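Side-chain contacts in UDP-galactopyranose mutase (Deinococcus radiodurans, PDB 3HDQ), which probably interconverts UDP-galactopyranose and UDP-galactofuranose, with FAD as its cofactor: residues E160-S165 and S194-V199; D170-F175 and G185-E190; T241-I246 and Q253-T258. One frame throughout, in Å; residues are numbered along the deposited sequence.

Contact 1. Residues E160-S165 and S194-V199. With GDU (galactose-uridine-5'-diphosphate), chain K.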
# COMPACT_ATOMS: atom_id res chain seq x y z
N GLU A 160 -41.01 -5.60 -1.28
CA GLU A 160 -42.04 -6.18 -0.43
C GLU A 160 -42.70 -7.39 -1.09
O GLU A 160 -42.81 -8.45 -0.48
CB GLU A 160 -43.11 -5.14 -0.09
CG GLU A 160 -44.31 -5.70 0.70
CD GLU A 160 -45.27 -4.60 1.12
OE1 GLU A 160 -45.68 -4.55 2.29
OE2 GLU A 160 -45.58 -3.76 0.25
N ASP A 161 -43.12 -7.23 -2.34
CA ASP A 161 -43.77 -8.32 -3.08
C ASP A 161 -42.94 -9.59 -3.09
O ASP A 161 -43.48 -10.67 -2.86
CB ASP A 161 -44.06 -7.93 -4.54
CG ASP A 161 -45.02 -6.77 -4.67
OD1 ASP A 161 -45.74 -6.45 -3.69
OD2 ASP A 161 -45.06 -6.17 -5.77
N VAL A 162 -41.64 -9.48 -3.40
CA VAL A 162 -40.83 -10.69 -3.59
C VAL A 162 -40.74 -11.54 -2.33
O VAL A 162 -40.69 -12.76 -2.40
CB VAL A 162 -39.38 -10.41 -4.08
CG1 VAL A 162 -39.21 -10.87 -5.51
CG2 VAL A 162 -39.01 -8.96 -3.91
N VAL A 163 -40.74 -10.88 -1.18
CA VAL A 163 -40.59 -11.57 0.09
C VAL A 163 -41.93 -12.06 0.63
O VAL A 163 -42.10 -13.24 0.90
CB VAL A 163 -39.90 -10.66 1.12
CG1 VAL A 163 -39.88 -11.33 2.51
CG2 VAL A 163 -38.50 -10.31 0.64
N VAL A 164 -42.88 -11.15 0.76
CA VAL A 164 -44.17 -11.48 1.35
C VAL A 164 -44.92 -12.57 0.57
O VAL A 164 -45.73 -13.30 1.12
CB VAL A 164 -45.03 -10.20 1.54
CG1 VAL A 164 -45.79 -9.84 0.25
CG2 VAL A 164 -45.96 -10.35 2.71
N SER A 165 -44.61 -12.72 -0.71
CA SER A 165 -45.26 -13.72 -1.55
C SER A 165 -44.59 -15.09 -1.47
O SER A 165 -45.06 -16.06 -2.07
CB SER A 165 -45.29 -13.25 -3.02
OG SER A 165 -43.99 -13.30 -3.60
N SER A 194 -35.74 -6.47 -7.19
CA SER A 194 -34.41 -7.06 -7.35
C SER A 194 -33.48 -6.85 -6.15
O SER A 194 -32.46 -7.52 -6.04
CB SER A 194 -33.74 -6.50 -8.61
OG SER A 194 -33.50 -5.11 -8.46
N VAL A 195 -33.83 -5.92 -5.28
CA VAL A 195 -33.02 -5.62 -4.11
C VAL A 195 -33.15 -6.73 -3.06
O VAL A 195 -32.15 -7.35 -2.71
CB VAL A 195 -33.39 -4.25 -3.50
CG1 VAL A 195 -32.67 -4.03 -2.18
CG2 VAL A 195 -33.06 -3.14 -4.48
N THR A 196 -34.36 -7.00 -2.60
CA THR A 196 -34.55 -8.08 -1.63
C THR A 196 -34.48 -9.47 -2.28
O THR A 196 -34.13 -10.44 -1.61
CB THR A 196 -35.86 -7.95 -0.82
OG1 THR A 196 -36.98 -8.02 -1.70
CG2 THR A 196 -35.88 -6.64 -0.05
N ALA A 197 -34.79 -9.56 -3.57
CA ALA A 197 -34.62 -10.80 -4.31
C ALA A 197 -33.16 -11.28 -4.32
O ALA A 197 -32.89 -12.43 -4.67
CB ALA A 197 -35.13 -10.66 -5.75
N ARG A 198 -32.23 -10.41 -3.95
CA ARG A 198 -30.83 -10.80 -3.82
C ARG A 198 -30.62 -11.92 -2.81
O ARG A 198 -29.70 -12.71 -2.92
CB ARG A 198 -29.96 -9.60 -3.42
CG ARG A 198 -29.61 -8.67 -4.57
CD ARG A 198 -28.94 -7.38 -4.08
NE ARG A 198 -27.64 -7.59 -3.44
CZ ARG A 198 -26.48 -7.64 -4.08
NH1 ARG A 198 -26.44 -7.52 -5.40
NH2 ARG A 198 -25.34 -7.82 -3.42
N VAL A 199 -31.48 -11.97 -1.80
CA VAL A 199 -31.36 -12.96 -0.75
C VAL A 199 -32.44 -14.02 -0.90
O VAL A 199 -33.57 -13.84 -0.46
CB VAL A 199 -31.48 -12.31 0.64
CG1 VAL A 199 -31.26 -13.33 1.73
CG2 VAL A 199 -30.50 -11.14 0.76
N1 GDU K . -31.77 -7.78 3.29
C2 GDU K . -32.37 -7.80 4.39
N3 GDU K . -32.19 -8.32 5.53
C4 GDU K . -31.04 -9.01 5.62
C5 GDU K . -30.18 -9.09 4.41
C6 GDU K . -30.58 -8.46 3.29
O2 GDU K . -33.58 -7.05 4.34
O4 GDU K . -30.70 -9.54 6.68
C1D GDU K . -32.22 -7.06 2.13
C2D GDU K . -31.94 -5.54 2.05
O2D GDU K . -32.90 -4.86 1.25
C3D GDU K . -30.56 -5.54 1.43
C4D GDU K . -30.80 -6.57 0.33
O4D GDU K . -31.66 -7.56 0.90
O3D GDU K . -30.21 -4.25 0.95
C5D GDU K . -29.56 -7.06 -0.41
O5D GDU K . -28.79 -7.73 0.61
PA GDU K . -27.20 -7.79 0.57
O1A GDU K . -26.76 -8.81 1.57
O2A GDU K . -26.79 -8.22 -0.77
O3A GDU K . -26.59 -6.40 1.03
PB GDU K . -25.16 -5.90 0.57
O1B GDU K . -25.09 -4.57 1.23
O2B GDU K . -24.97 -5.67 -0.89
O3B GDU K . -23.94 -6.76 1.16
C1' GDU K . -22.56 -6.90 0.79
C2' GDU K . -22.43 -7.94 -0.34
C3' GDU K . -23.26 -9.17 0.12
C4' GDU K . -22.51 -9.81 1.33
C5' GDU K . -22.26 -8.71 2.40
C6' GDU K . -21.27 -9.15 3.52
O2' GDU K . -22.85 -7.40 -1.61
O3' GDU K . -23.41 -10.08 -0.99
O4' GDU K . -21.27 -10.37 0.84
O5' GDU K . -21.85 -7.38 1.96
O6' GDU K . -21.95 -9.58 4.72
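Val162 and Val163 both turn a CG2 methyl to the hydroxyl of Thr196. The two approaches differ. Val162 meets the threonine at a slant and puts its CG2 3.1 Å from Thr196 OG1. This is unusually short for a methyl against an oxygen, and its exact length is doubtful. Val163 stands at about a right angle to Thr196, with Val163 CG2 3.8 Å from Thr196 CB. The other branch of Val162, CG1, meets Ala197 CB at 4.1 Å, methyl against methyl. Thr196 OG1 sits between its own backbone N and carbonyl carbon (chi1 62°). This points it at helix 159-184, where it is hydrogen-bonded to the backbone O of Ser159. Thr196 CG2 lies near the ribose, 3.7 Å from GDU O2D. Arg198 and Val199, just after, touch the ligand. Arg198 bends at chi3 (64°) and brings its guanidinium edge to the alpha phosphate. Arg198 NE donates to GDU O2A at 2.9 Å. Arg198 NH2 donates to the same oxygen at 3.0 Å. Tyr370 makes a cation-pi contact with this group, and Asn372 takes another bond from NH2. Val199 CG2 packs 3.7 Å from GDU C6, on the uracil. Between the segments the chemistry is thus apolar, with one satisfied hydroxyl. The arginine charge lies at the substrate, where two N-H groups on one oxygen probably help to neutralise the diphosphate.

Contact 2. Residues D170-F175 and G185-E190. With GDU (galactose-uridine-5'-diphosphate), chain K.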
# COMPACT_ATOMS: atom_id res chain seq x y z
N ASP A 170 -45.02 -12.21 8.53
CA ASP A 170 -44.24 -12.21 9.77
C ASP A 170 -42.73 -12.35 9.53
O ASP A 170 -41.92 -11.62 10.11
CB ASP A 170 -44.71 -13.31 10.73
CG ASP A 170 -44.12 -13.16 12.11
OD1 ASP A 170 -43.63 -14.16 12.67
OD2 ASP A 170 -44.15 -12.03 12.63
N LEU A 171 -42.34 -13.27 8.66
CA LEU A 171 -40.93 -13.47 8.35
C LEU A 171 -40.38 -12.24 7.65
O LEU A 171 -39.23 -11.85 7.86
CB LEU A 171 -40.75 -14.74 7.52
CG LEU A 171 -40.95 -16.01 8.35
CD1 LEU A 171 -40.93 -17.24 7.46
CD2 LEU A 171 -39.89 -16.09 9.47
N TYR A 172 -41.22 -11.63 6.82
CA TYR A 172 -40.90 -10.38 6.16
C TYR A 172 -40.65 -9.26 7.18
O TYR A 172 -39.69 -8.51 7.04
CB TYR A 172 -42.04 -9.98 5.21
CG TYR A 172 -41.98 -8.55 4.72
CD1 TYR A 172 -41.16 -8.20 3.66
CD2 TYR A 172 -42.76 -7.55 5.30
CE1 TYR A 172 -41.10 -6.90 3.19
CE2 TYR A 172 -42.71 -6.25 4.84
CZ TYR A 172 -41.87 -5.93 3.78
OH TYR A 172 -41.81 -4.64 3.31
N ASN A 173 -41.51 -9.15 8.18
CA ASN A 173 -41.33 -8.09 9.18
C ASN A 173 -40.10 -8.34 10.04
O ASN A 173 -39.47 -7.39 10.53
CB ASN A 173 -42.56 -7.96 10.09
CG ASN A 173 -43.80 -7.46 9.35
OD1 ASN A 173 -43.72 -6.82 8.30
ND2 ASN A 173 -44.96 -7.74 9.92
N LYS A 174 -39.76 -9.61 10.22
CA LYS A 174 -38.68 -9.98 11.13
C LYS A 174 -37.28 -9.90 10.54
O LYS A 174 -36.33 -9.56 11.25
CB LYS A 174 -38.95 -11.34 11.77
CG LYS A 174 -39.61 -11.20 13.12
CD LYS A 174 -40.37 -12.42 13.58
CE LYS A 174 -41.09 -12.11 14.89
NZ LYS A 174 -42.37 -12.86 15.03
N PHE A 175 -37.15 -10.20 9.25
CA PHE A 175 -35.84 -10.26 8.60
C PHE A 175 -35.60 -9.16 7.54
O PHE A 175 -34.46 -8.73 7.35
CB PHE A 175 -35.61 -11.65 7.97
CG PHE A 175 -35.45 -12.75 8.98
CD1 PHE A 175 -36.55 -13.37 9.54
CD2 PHE A 175 -34.18 -13.17 9.38
CE1 PHE A 175 -36.40 -14.37 10.48
CE2 PHE A 175 -34.03 -14.17 10.32
CZ PHE A 175 -35.14 -14.77 10.87
N GLY A 185 -33.37 3.78 3.64
CA GLY A 185 -34.18 4.93 4.00
C GLY A 185 -35.48 4.87 3.24
O GLY A 185 -36.20 5.87 3.17
N LEU A 186 -35.78 3.71 2.68
CA LEU A 186 -37.03 3.44 1.98
C LEU A 186 -37.69 2.16 2.52
O LEU A 186 -36.99 1.24 2.96
CB LEU A 186 -36.78 3.25 0.48
CG LEU A 186 -36.74 4.40 -0.53
CD1 LEU A 186 -37.45 5.64 0.00
CD2 LEU A 186 -35.32 4.73 -0.95
N ASP A 187 -39.02 2.09 2.49
CA ASP A 187 -39.71 0.83 2.74
C ASP A 187 -39.49 -0.05 1.51
O ASP A 187 -39.32 0.47 0.41
CB ASP A 187 -41.21 1.06 2.94
CG ASP A 187 -41.96 -0.21 3.33
OD1 ASP A 187 -42.03 -0.52 4.53
OD2 ASP A 187 -42.49 -0.90 2.42
N PRO A 188 -39.48 -1.38 1.70
CA PRO A 188 -39.35 -2.31 0.57
C PRO A 188 -40.42 -2.09 -0.50
O PRO A 188 -40.21 -2.48 -1.64
CB PRO A 188 -39.55 -3.68 1.23
CG PRO A 188 -39.08 -3.50 2.61
CD PRO A 188 -39.46 -2.09 2.99
N SER A 189 -41.55 -1.50 -0.13
CA SER A 189 -42.59 -1.19 -1.12
C SER A 189 -42.07 -0.18 -2.14
O SER A 189 -42.52 -0.17 -3.29
CB SER A 189 -43.86 -0.67 -0.44
OG SER A 189 -43.60 0.52 0.29
N GLU A 190 -41.12 0.65 -1.72
CA GLU A 190 -40.55 1.69 -2.58
C GLU A 190 -39.29 1.27 -3.35
O GLU A 190 -38.62 2.10 -3.95
CB GLU A 190 -40.25 2.93 -1.75
CG GLU A 190 -41.47 3.53 -1.03
CD GLU A 190 -41.08 4.52 0.05
OE1 GLU A 190 -40.48 4.10 1.07
OE2 GLU A 190 -41.38 5.73 -0.11
N1 GDU K . -31.77 -7.78 3.29
C2 GDU K . -32.37 -7.80 4.39
N3 GDU K . -32.19 -8.32 5.53
C4 GDU K . -31.04 -9.01 5.62
C5 GDU K . -30.18 -9.09 4.41
C6 GDU K . -30.58 -8.46 3.29
O2 GDU K . -33.58 -7.05 4.34
O4 GDU K . -30.70 -9.54 6.68
C1D GDU K . -32.22 -7.06 2.13
C2D GDU K . -31.94 -5.54 2.05
O2D GDU K . -32.90 -4.86 1.25
C3D GDU K . -30.56 -5.54 1.43
C4D GDU K . -30.80 -6.57 0.33
O4D GDU K . -31.66 -7.56 0.90
O3D GDU K . -30.21 -4.25 0.95
C5D GDU K . -29.56 -7.06 -0.41
O5D GDU K . -28.79 -7.73 0.61
PA GDU K . -27.20 -7.79 0.57
O1A GDU K . -26.76 -8.81 1.57
O2A GDU K . -26.79 -8.22 -0.77
O3A GDU K . -26.59 -6.40 1.03
PB GDU K . -25.16 -5.90 0.57
O1B GDU K . -25.09 -4.57 1.23
O2B GDU K . -24.97 -5.67 -0.89
O3B GDU K . -23.94 -6.76 1.16
C1' GDU K . -22.56 -6.90 0.79
C2' GDU K . -22.43 -7.94 -0.34
C3' GDU K . -23.26 -9.17 0.12
C4' GDU K . -22.51 -9.81 1.33
C5' GDU K . -22.26 -8.71 2.40
C6' GDU K . -21.27 -9.15 3.52
O2' GDU K . -22.85 -7.40 -1.61
O3' GDU K . -23.41 -10.08 -0.99
O4' GDU K . -21.27 -10.37 0.84
O5' GDU K . -21.85 -7.38 1.96
O6' GDU K . -21.95 -9.58 4.72
O HOH W 1 -43.77 -2.81 4.25
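Asp187 OD2 is gripped by two groups of Ser189, and it lies 3.9 Å from Tyr172 OH on the facing helix. The backbone N of Ser189 donates to it at 2.8 Å and closes an Asx turn. Ser189 OG donates at the same distance. The two donors arrive from opposite faces of the carboxylate plane, both on the anti side of the oxygen. Asp187 OD1 faces a water, which donates to it at 2.9 Å. That water is also hydrogen-bonded to Tyr172 OH, 2.8 Å away in the plane of the ring. OD1 has a further partner in Arg181, by a salt bridge. Tyr172 reaches this place because CG is anti to the backbone N (chi1 167°). The side chains of Tyr172 and Pro188 meet at a slant, with Tyr172 OH 3.0 Å from Pro188 CG. At the end of the segment, Phe175 O accepts from the uracil N3 of the substrate at 2.9 Å. Tyr172, through Pro188 and the water it shares with Asp187, ties helix 159-184 to the loop that follows it. Tyr172 also packs on Glu160 and Val163, earlier in that helix. Leu171 and Phe175 lean on helix 126-133, and Phe175 reaches strand 111-115 as well.

Contact 3. Residues T241-I246 and Q253-T258. With FAD (flavin-adenine dinucleotide), chain L.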
# COMPACT_ATOMS: atom_id res chain seq x y z
N THR A 241 -6.16 12.04 -7.52
CA THR A 241 -6.40 12.84 -8.72
C THR A 241 -7.80 12.69 -9.32
O THR A 241 -8.14 11.66 -9.90
CB THR A 241 -5.35 12.51 -9.79
OG1 THR A 241 -4.03 12.70 -9.26
CG2 THR A 241 -5.55 13.39 -11.02
N ASP A 242 -8.63 13.72 -9.20
CA ASP A 242 -9.89 13.78 -9.93
C ASP A 242 -9.56 13.94 -11.40
O ASP A 242 -8.76 14.80 -11.75
CB ASP A 242 -10.73 14.97 -9.45
CG ASP A 242 -12.19 14.88 -9.90
OD1 ASP A 242 -12.46 14.88 -11.12
OD2 ASP A 242 -13.07 14.82 -9.01
N TYR A 243 -10.15 13.12 -12.27
CA TYR A 243 -9.82 13.20 -13.70
C TYR A 243 -9.98 14.63 -14.20
O TYR A 243 -9.24 15.08 -15.08
CB TYR A 243 -10.64 12.24 -14.55
CG TYR A 243 -12.07 12.69 -14.81
CD1 TYR A 243 -12.44 13.24 -16.03
CD2 TYR A 243 -13.04 12.54 -13.84
CE1 TYR A 243 -13.76 13.66 -16.26
CE2 TYR A 243 -14.35 12.95 -14.05
CZ TYR A 243 -14.70 13.50 -15.26
OH TYR A 243 -16.01 13.90 -15.46
N ARG A 244 -10.93 15.35 -13.61
CA ARG A 244 -11.17 16.71 -14.03
C ARG A 244 -9.99 17.66 -13.77
O ARG A 244 -9.81 18.63 -14.50
CB ARG A 244 -12.46 17.24 -13.41
CG ARG A 244 -13.68 16.48 -13.93
CD ARG A 244 -14.97 17.00 -13.32
NE ARG A 244 -15.08 16.67 -11.90
CZ ARG A 244 -16.02 15.89 -11.38
NH1 ARG A 244 -16.95 15.35 -12.17
NH2 ARG A 244 -16.05 15.66 -10.07
N GLU A 245 -9.18 17.38 -12.76
CA GLU A 245 -7.99 18.20 -12.53
C GLU A 245 -6.94 17.99 -13.62
O GLU A 245 -5.95 18.71 -13.67
CB GLU A 245 -7.38 17.91 -11.16
CG GLU A 245 -8.34 18.04 -9.98
CD GLU A 245 -7.71 17.60 -8.67
OE1 GLU A 245 -7.99 16.47 -8.22
OE2 GLU A 245 -6.92 18.38 -8.11
N ILE A 246 -7.19 17.04 -14.52
CA ILE A 246 -6.16 16.56 -15.44
C ILE A 246 -6.58 16.58 -16.91
O ILE A 246 -5.75 16.73 -17.80
CB ILE A 246 -5.72 15.13 -15.01
CG1 ILE A 246 -4.25 15.15 -14.63
CG2 ILE A 246 -6.07 14.06 -16.04
CD1 ILE A 246 -3.98 16.12 -13.52
N GLN A 253 -6.77 9.59 -26.14
CA GLN A 253 -7.61 9.29 -27.30
C GLN A 253 -9.01 8.78 -26.95
O GLN A 253 -9.98 9.07 -27.65
CB GLN A 253 -6.91 8.27 -28.21
CG GLN A 253 -5.64 8.80 -28.84
CD GLN A 253 -5.88 10.08 -29.61
OE1 GLN A 253 -6.49 10.06 -30.69
NE2 GLN A 253 -5.42 11.21 -29.06
N HIS A 254 -9.11 8.01 -25.87
CA HIS A 254 -10.40 7.50 -25.44
C HIS A 254 -10.50 7.47 -23.91
O HIS A 254 -9.50 7.26 -23.24
CB HIS A 254 -10.66 6.10 -26.02
CG HIS A 254 -12.09 5.67 -25.91
ND1 HIS A 254 -13.00 5.85 -26.92
CD2 HIS A 254 -12.77 5.09 -24.88
CE1 HIS A 254 -14.18 5.39 -26.54
NE2 HIS A 254 -14.06 4.93 -25.30
N MET A 255 -11.70 7.69 -23.39
CA MET A 255 -11.92 7.67 -21.95
C MET A 255 -12.81 6.50 -21.52
O MET A 255 -13.82 6.20 -22.17
CB MET A 255 -12.52 8.99 -21.43
CG MET A 255 -12.82 8.94 -19.94
SD MET A 255 -13.61 10.38 -19.19
CE MET A 255 -12.24 11.53 -19.16
N ILE A 256 -12.41 5.84 -20.44
CA ILE A 256 -13.24 4.85 -19.78
C ILE A 256 -13.58 5.41 -18.41
O ILE A 256 -12.70 5.66 -17.60
CB ILE A 256 -12.51 3.49 -19.68
CG1 ILE A 256 -12.31 2.92 -21.09
CG2 ILE A 256 -13.31 2.49 -18.83
CD1 ILE A 256 -11.73 1.54 -21.13
N TYR A 257 -14.87 5.65 -18.17
CA TYR A 257 -15.33 6.29 -16.93
C TYR A 257 -16.07 5.28 -16.04
O TYR A 257 -16.95 4.55 -16.52
CB TYR A 257 -16.21 7.52 -17.25
CG TYR A 257 -16.73 8.26 -16.02
CD1 TYR A 257 -15.93 9.18 -15.36
CD2 TYR A 257 -18.01 8.04 -15.54
CE1 TYR A 257 -16.40 9.85 -14.23
CE2 TYR A 257 -18.49 8.70 -14.44
CZ TYR A 257 -17.69 9.60 -13.78
OH TYR A 257 -18.18 10.26 -12.66
N THR A 258 -15.70 5.22 -14.77
CA THR A 258 -16.29 4.26 -13.83
C THR A 258 -16.85 4.96 -12.57
O THR A 258 -17.21 4.31 -11.60
CB THR A 258 -15.31 3.12 -13.44
OG1 THR A 258 -14.31 3.59 -12.53
CG2 THR A 258 -14.64 2.53 -14.69
PA FAD L . -15.66 1.25 -7.51
O1A FAD L . -15.01 0.39 -6.60
O2A FAD L . -16.56 2.06 -6.81
O5B FAD L . -14.55 2.11 -8.17
C5B FAD L . -14.78 3.24 -8.93
C4B FAD L . -13.64 4.17 -8.67
O4B FAD L . -13.80 5.32 -9.41
C3B FAD L . -13.68 4.60 -7.22
O3B FAD L . -12.56 4.19 -6.51
C2B FAD L . -13.73 6.09 -7.28
O2B FAD L . -12.87 6.62 -6.35
C1B FAD L . -13.31 6.39 -8.69
N9A FAD L . -13.81 7.69 -9.13
C8A FAD L . -15.07 8.14 -9.15
N7A FAD L . -15.10 9.36 -9.61
C5A FAD L . -13.86 9.73 -9.90
C6A FAD L . -13.30 10.88 -10.40
N6A FAD L . -14.04 11.83 -10.85
N1A FAD L . -11.97 10.97 -10.59
C2A FAD L . -11.18 9.92 -10.27
N3A FAD L . -11.73 8.79 -9.78
C4A FAD L . -13.04 8.69 -9.58
N1 FAD L . -19.23 -7.37 -3.92
C2 FAD L . -19.09 -8.70 -3.84
O2 FAD L . -18.96 -9.37 -4.82
N3 FAD L . -19.07 -9.26 -2.63
C4 FAD L . -19.20 -8.50 -1.51
O4 FAD L . -19.19 -8.98 -0.43
C4X FAD L . -19.36 -7.17 -1.62
N5 FAD L . -19.51 -6.43 -0.51
C5X FAD L . -19.67 -5.09 -0.62
C6 FAD L . -19.80 -4.34 0.53
C7 FAD L . -19.96 -2.99 0.43
C7M FAD L . -20.11 -2.17 1.65
C8 FAD L . -19.97 -2.38 -0.79
C8M FAD L . -20.15 -0.91 -0.84
C9 FAD L . -19.82 -3.14 -1.94
C9A FAD L . -19.68 -4.50 -1.86
N10 FAD L . -19.53 -5.26 -2.98
C10 FAD L . -19.38 -6.60 -2.84
C1' FAD L . -19.65 -4.69 -4.34
C2' FAD L . -18.34 -4.18 -4.91
O2' FAD L . -17.93 -3.17 -4.07
C3' FAD L . -18.47 -3.61 -6.32
O3' FAD L . -18.83 -4.51 -7.27
C4' FAD L . -17.14 -3.26 -6.86
O4' FAD L . -16.37 -2.94 -5.74
C5' FAD L . -17.31 -2.12 -7.82
O5' FAD L . -16.29 -1.95 -8.73
P FAD L . -16.25 -0.65 -9.57
O1P FAD L . -15.02 -0.57 -10.24
O2P FAD L . -17.30 -0.76 -10.52
O3P FAD L . -16.51 0.56 -8.62
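Tyr243 meets Tyr257 and Met255 on one side of its ring plane. Arg244 CG covers the other face, 3.4 Å above the plane and offset toward the rim. At the ring edge lies the adenine of FAD, with N6A 3.2 Å from Tyr243 CD2. The setting is the Rossmann-type FAD-binding domain. Strand 252-257 belongs to its parallel sheet, and residues 241-246 follow strand 235-239, outermost of that sheet within this chain. The two tyrosines form an offset edge-to-face pair: Tyr257 turns its edge toward the Tyr243 face, with planes at 67° and centroids 5.7 Å apart. The torsion chi1 of 77° sets Tyr243 CG between backbone N and carbonyl carbon and so drops the ring toward the strand. Val35, Val58 and Phe264 also pack on it. The backbone N of Tyr243 donates to FAD N1A at 3.3 Å. Asp242 OD1 accepts a weak bond from FAD N6A, and it takes the backbone N of Arg244 on its anti lone pair, an Asx turn. Asp242 OD2 forms a salt bridge with Arg60, another FAD-binding residue. Replacing Asp242 by an alanine would probably leave Arg60 without this carboxylate, the adenine amino group without this acceptor, and Arg244 N without its side-chain acceptor. The guanidinium of Arg244 has N6A over one face. Glu245 OE2 forms salt bridges with Lys236 and Arg54 of the second subunit. Met255 makes a Met-aromatic contact, its SD 5.0 Å from the centroid of Tyr243. The bend at chi3 brings Met255 CE to within 3.6 Å of Tyr243 CD1.

In the fold
Contacts 1 and 2 are neighbours, with centres about 9 Å apart, and both draw on helix 159-184 and the loop after it. They touch: Glu160 OE2 packs on Ser189 CB, and the backbone N of Glu160 probably bonds to Pro188 O. Both also reach GDU, contact 1 at the phosphate and ribose and contact 2 at the uracil. Contact 3 lies on the opposite side of the chain's centre, about 37 Å from contact 1 between centres. Contacts 2 and 3 are buried, whereas contact 1 is partly open. The two helix-loop contacts, beside the substrate, mix methyl and ring packing with a water bridge. Contact 3, on the parallel sheet, is aromatic and sulfur packing beside the adenine end of FAD.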